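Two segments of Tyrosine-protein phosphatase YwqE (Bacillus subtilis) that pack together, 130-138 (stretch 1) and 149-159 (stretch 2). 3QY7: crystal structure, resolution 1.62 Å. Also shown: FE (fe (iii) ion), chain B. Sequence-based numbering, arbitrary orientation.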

# COMPACT_ATOMS: atom_id res chain seq x y z
N TYR A 130 2.39 -16.05 4.95
CA TYR A 130 2.22 -14.68 4.43
C TYR A 130 0.81 -14.12 4.63
O TYR A 130 -0.17 -14.87 4.80
CB TYR A 130 2.58 -14.62 2.95
CG TYR A 130 4.06 -14.73 2.65
CD1 TYR A 130 4.88 -13.59 2.70
CD2 TYR A 130 4.65 -15.96 2.31
CE1 TYR A 130 6.24 -13.67 2.43
CE2 TYR A 130 6.02 -16.05 2.04
CZ TYR A 130 6.81 -14.90 2.10
OH TYR A 130 8.16 -14.96 1.84
N ILE A 131 0.70 -12.79 4.62
CA ILE A 131 -0.58 -12.12 4.62
C ILE A 131 -0.59 -11.24 3.37
O ILE A 131 0.20 -10.30 3.27
CB ILE A 131 -0.82 -11.29 5.91
CG1 ILE A 131 -0.90 -12.20 7.14
CG2 ILE A 131 -2.12 -10.50 5.78
CD1 ILE A 131 -1.11 -11.47 8.47
N PRO A 132 -1.45 -11.58 2.39
CA PRO A 132 -1.53 -10.72 1.20
C PRO A 132 -2.28 -9.44 1.54
O PRO A 132 -3.32 -9.50 2.22
CB PRO A 132 -2.34 -11.57 0.19
CG PRO A 132 -3.11 -12.54 1.03
CD PRO A 132 -2.30 -12.78 2.28
N VAL A 133 -1.73 -8.32 1.11
CA VAL A 133 -2.36 -7.01 1.26
C VAL A 133 -2.76 -6.52 -0.11
O VAL A 133 -1.89 -6.25 -0.96
CB VAL A 133 -1.41 -6.00 1.91
CG1 VAL A 133 -2.15 -4.64 2.13
CG2 VAL A 133 -0.94 -6.54 3.28
N ILE A 134 -4.06 -6.39 -0.32
CA ILE A 134 -4.60 -5.91 -1.60
C ILE A 134 -4.37 -4.41 -1.69
O ILE A 134 -4.84 -3.66 -0.82
CB ILE A 134 -6.11 -6.21 -1.68
CG1 ILE A 134 -6.33 -7.73 -1.63
CG2 ILE A 134 -6.72 -5.64 -2.99
CD1 ILE A 134 -7.76 -8.15 -1.30
N ALA A 135 -3.68 -4.00 -2.75
CA ALA A 135 -3.44 -2.57 -3.01
C ALA A 135 -4.73 -1.91 -3.52
O ALA A 135 -5.40 -2.43 -4.42
CB ALA A 135 -2.33 -2.39 -4.00
N HIS A 136 -5.04 -0.77 -2.91
CA HIS A 136 -6.13 0.12 -3.35
C HIS A 136 -7.34 -0.60 -3.93
O HIS A 136 -7.66 -0.40 -5.10
CB HIS A 136 -5.62 1.20 -4.31
CG HIS A 136 -4.77 0.68 -5.43
ND1 HIS A 136 -5.28 -0.08 -6.46
CD2 HIS A 136 -3.45 0.81 -5.68
CE1 HIS A 136 -4.31 -0.38 -7.30
NE2 HIS A 136 -3.19 0.15 -6.86
N PRO A 137 -8.02 -1.42 -3.12
CA PRO A 137 -9.18 -2.13 -3.66
C PRO A 137 -10.27 -1.17 -4.13
O PRO A 137 -11.05 -1.53 -5.03
CB PRO A 137 -9.66 -2.98 -2.47
CG PRO A 137 -9.15 -2.24 -1.25
CD PRO A 137 -7.80 -1.73 -1.70
N GLU A 138 -10.33 0.03 -3.54
CA GLU A 138 -11.32 1.06 -3.94
C GLU A 138 -11.16 1.54 -5.39
O GLU A 138 -12.11 2.06 -5.99
CB GLU A 138 -11.30 2.25 -2.95
CG GLU A 138 -10.19 3.32 -3.17
CD GLU A 138 -8.80 2.94 -2.68
OE1 GLU A 138 -7.95 3.84 -2.63
OE2 GLU A 138 -8.54 1.77 -2.32
N LEU A 149 -16.84 -9.15 -3.43
CA LEU A 149 -15.57 -9.80 -3.78
C LEU A 149 -14.49 -9.48 -2.75
O LEU A 149 -13.72 -10.36 -2.35
CB LEU A 149 -15.08 -9.36 -5.15
CG LEU A 149 -15.94 -9.79 -6.34
CD1 LEU A 149 -15.48 -9.08 -7.60
CD2 LEU A 149 -15.90 -11.31 -6.53
N LEU A 150 -14.43 -8.21 -2.34
CA LEU A 150 -13.45 -7.82 -1.32
C LEU A 150 -13.82 -8.40 0.02
O LEU A 150 -12.95 -8.93 0.75
CB LEU A 150 -13.29 -6.29 -1.24
CG LEU A 150 -12.33 -5.79 -0.15
CD1 LEU A 150 -10.91 -6.21 -0.46
CD2 LEU A 150 -12.44 -4.27 -0.08
N TYR A 151 -15.10 -8.31 0.36
CA TYR A 151 -15.60 -8.91 1.58
C TYR A 151 -15.11 -10.37 1.68
O TYR A 151 -14.58 -10.76 2.71
CB TYR A 151 -17.12 -8.86 1.64
CG TYR A 151 -17.69 -9.83 2.64
CD1 TYR A 151 -18.22 -11.05 2.22
CD2 TYR A 151 -17.67 -9.55 4.00
CE1 TYR A 151 -18.73 -11.95 3.13
CE2 TYR A 151 -18.18 -10.45 4.92
CZ TYR A 151 -18.71 -11.65 4.47
OH TYR A 151 -19.23 -12.56 5.36
N HIS A 152 -15.30 -11.15 0.62
CA HIS A 152 -14.96 -12.57 0.70
C HIS A 152 -13.47 -12.80 0.85
O HIS A 152 -13.05 -13.62 1.67
CB HIS A 152 -15.52 -13.34 -0.50
CG HIS A 152 -16.99 -13.59 -0.42
ND1 HIS A 152 -17.58 -14.31 0.60
CD2 HIS A 152 -18.01 -13.20 -1.23
CE1 HIS A 152 -18.88 -14.35 0.42
NE2 HIS A 152 -19.17 -13.68 -0.68
N LEU A 153 -12.66 -12.06 0.09
CA LEU A 153 -11.20 -12.20 0.18
C LEU A 153 -10.69 -11.84 1.57
O LEU A 153 -9.82 -12.52 2.11
CB LEU A 153 -10.49 -11.37 -0.90
CG LEU A 153 -10.65 -11.80 -2.37
CD1 LEU A 153 -10.22 -10.71 -3.32
CD2 LEU A 153 -9.89 -13.11 -2.64
N VAL A 154 -11.25 -10.78 2.16
CA VAL A 154 -10.90 -10.37 3.51
C VAL A 154 -11.41 -11.36 4.57
O VAL A 154 -10.68 -11.72 5.49
CB VAL A 154 -11.36 -8.92 3.80
CG1 VAL A 154 -11.19 -8.58 5.30
CG2 VAL A 154 -10.57 -7.94 2.94
N GLU A 155 -12.66 -11.80 4.44
CA GLU A 155 -13.18 -12.86 5.29
C GLU A 155 -12.25 -14.09 5.26
O GLU A 155 -12.04 -14.75 6.28
CB GLU A 155 -14.60 -13.23 4.85
CG GLU A 155 -15.33 -14.14 5.80
CD GLU A 155 -14.98 -15.61 5.57
OE1 GLU A 155 -15.02 -16.38 6.56
OE2 GLU A 155 -14.67 -15.98 4.42
N LYS A 156 -11.68 -14.37 4.09
CA LYS A 156 -10.78 -15.52 3.90
C LYS A 156 -9.32 -15.26 4.32
O LYS A 156 -8.48 -16.15 4.18
CB LYS A 156 -10.83 -16.03 2.46
CG LYS A 156 -12.14 -16.76 2.07
CD LYS A 156 -12.36 -17.98 2.94
CE LYS A 156 -13.21 -19.03 2.23
NZ LYS A 156 -13.17 -20.32 2.98
N GLY A 157 -9.03 -14.06 4.80
CA GLY A 157 -7.74 -13.78 5.44
C GLY A 157 -6.88 -12.70 4.82
O GLY A 157 -5.84 -12.35 5.38
N ALA A 158 -7.31 -12.15 3.69
CA ALA A 158 -6.58 -11.07 3.03
C ALA A 158 -6.75 -9.80 3.83
O ALA A 158 -7.76 -9.60 4.51
CB ALA A 158 -7.10 -10.86 1.62
N ALA A 159 -5.73 -8.96 3.78
CA ALA A 159 -5.87 -7.58 4.25
C ALA A 159 -5.94 -6.65 3.06
O ALA A 159 -5.64 -7.04 1.93
CB ALA A 159 -4.65 -7.22 5.13
FE FE B . -1.30 0.34 -7.99
O HOH W 1 -2.43 1.81 -9.23
O HOH W 2 -0.63 1.72 -6.63

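Ala-159 and Ile-134 lose the most surface in this contact between a β-strand (131-135) and a helix (149-155) followed by a short loop that brings Ala-159 alongside the strand in a parallel bridge. Ala-159 is held through its backbone: Ala-159 N donates to Pro-132 O (2.9 Å), and Ala-159 O accepts from Ile-134 N (2.8 Å), both nearly straight. One residue thus bonds to the two neighbours of Val-133, and the CA atoms of Val-133 and Ala-159 lie 4.6 Å apart. Ala-159 O also receives a CA-H...O contact from Val-133 CA (3.3 Å). The side chains of this pair share a sheet face, with Val-133 CG2 4.2 Å from Ala-159 CB; Ile-131 CG2 approaches Ala-159 CB at 4.2 Å.

The CA-to-CB bond of Ile-134 points toward the second stretch. Ile-134 CD1 meets Leu-150 CD1 (3.8 Å), Ala-158 CB (4.0 Å) and Leu-153 CD1 (4.1 Å), so a single methyl touches both the helix and the segment after it. Leu-150, the third-largest contributor, extends the apolar patch, Leu-150 CD2 packing 3.9 Å from Pro-137 CB. Between helix and strand, Gly-157 takes positive phi in a Schellman motif, with Gly-157 N hydrogen-bonded to Val-154 O (2.9 Å) and Ala-158 N to Leu-153 O (3.0 Å). Beyond the contact, His-136 NE2 binds FE at 2.2 Å.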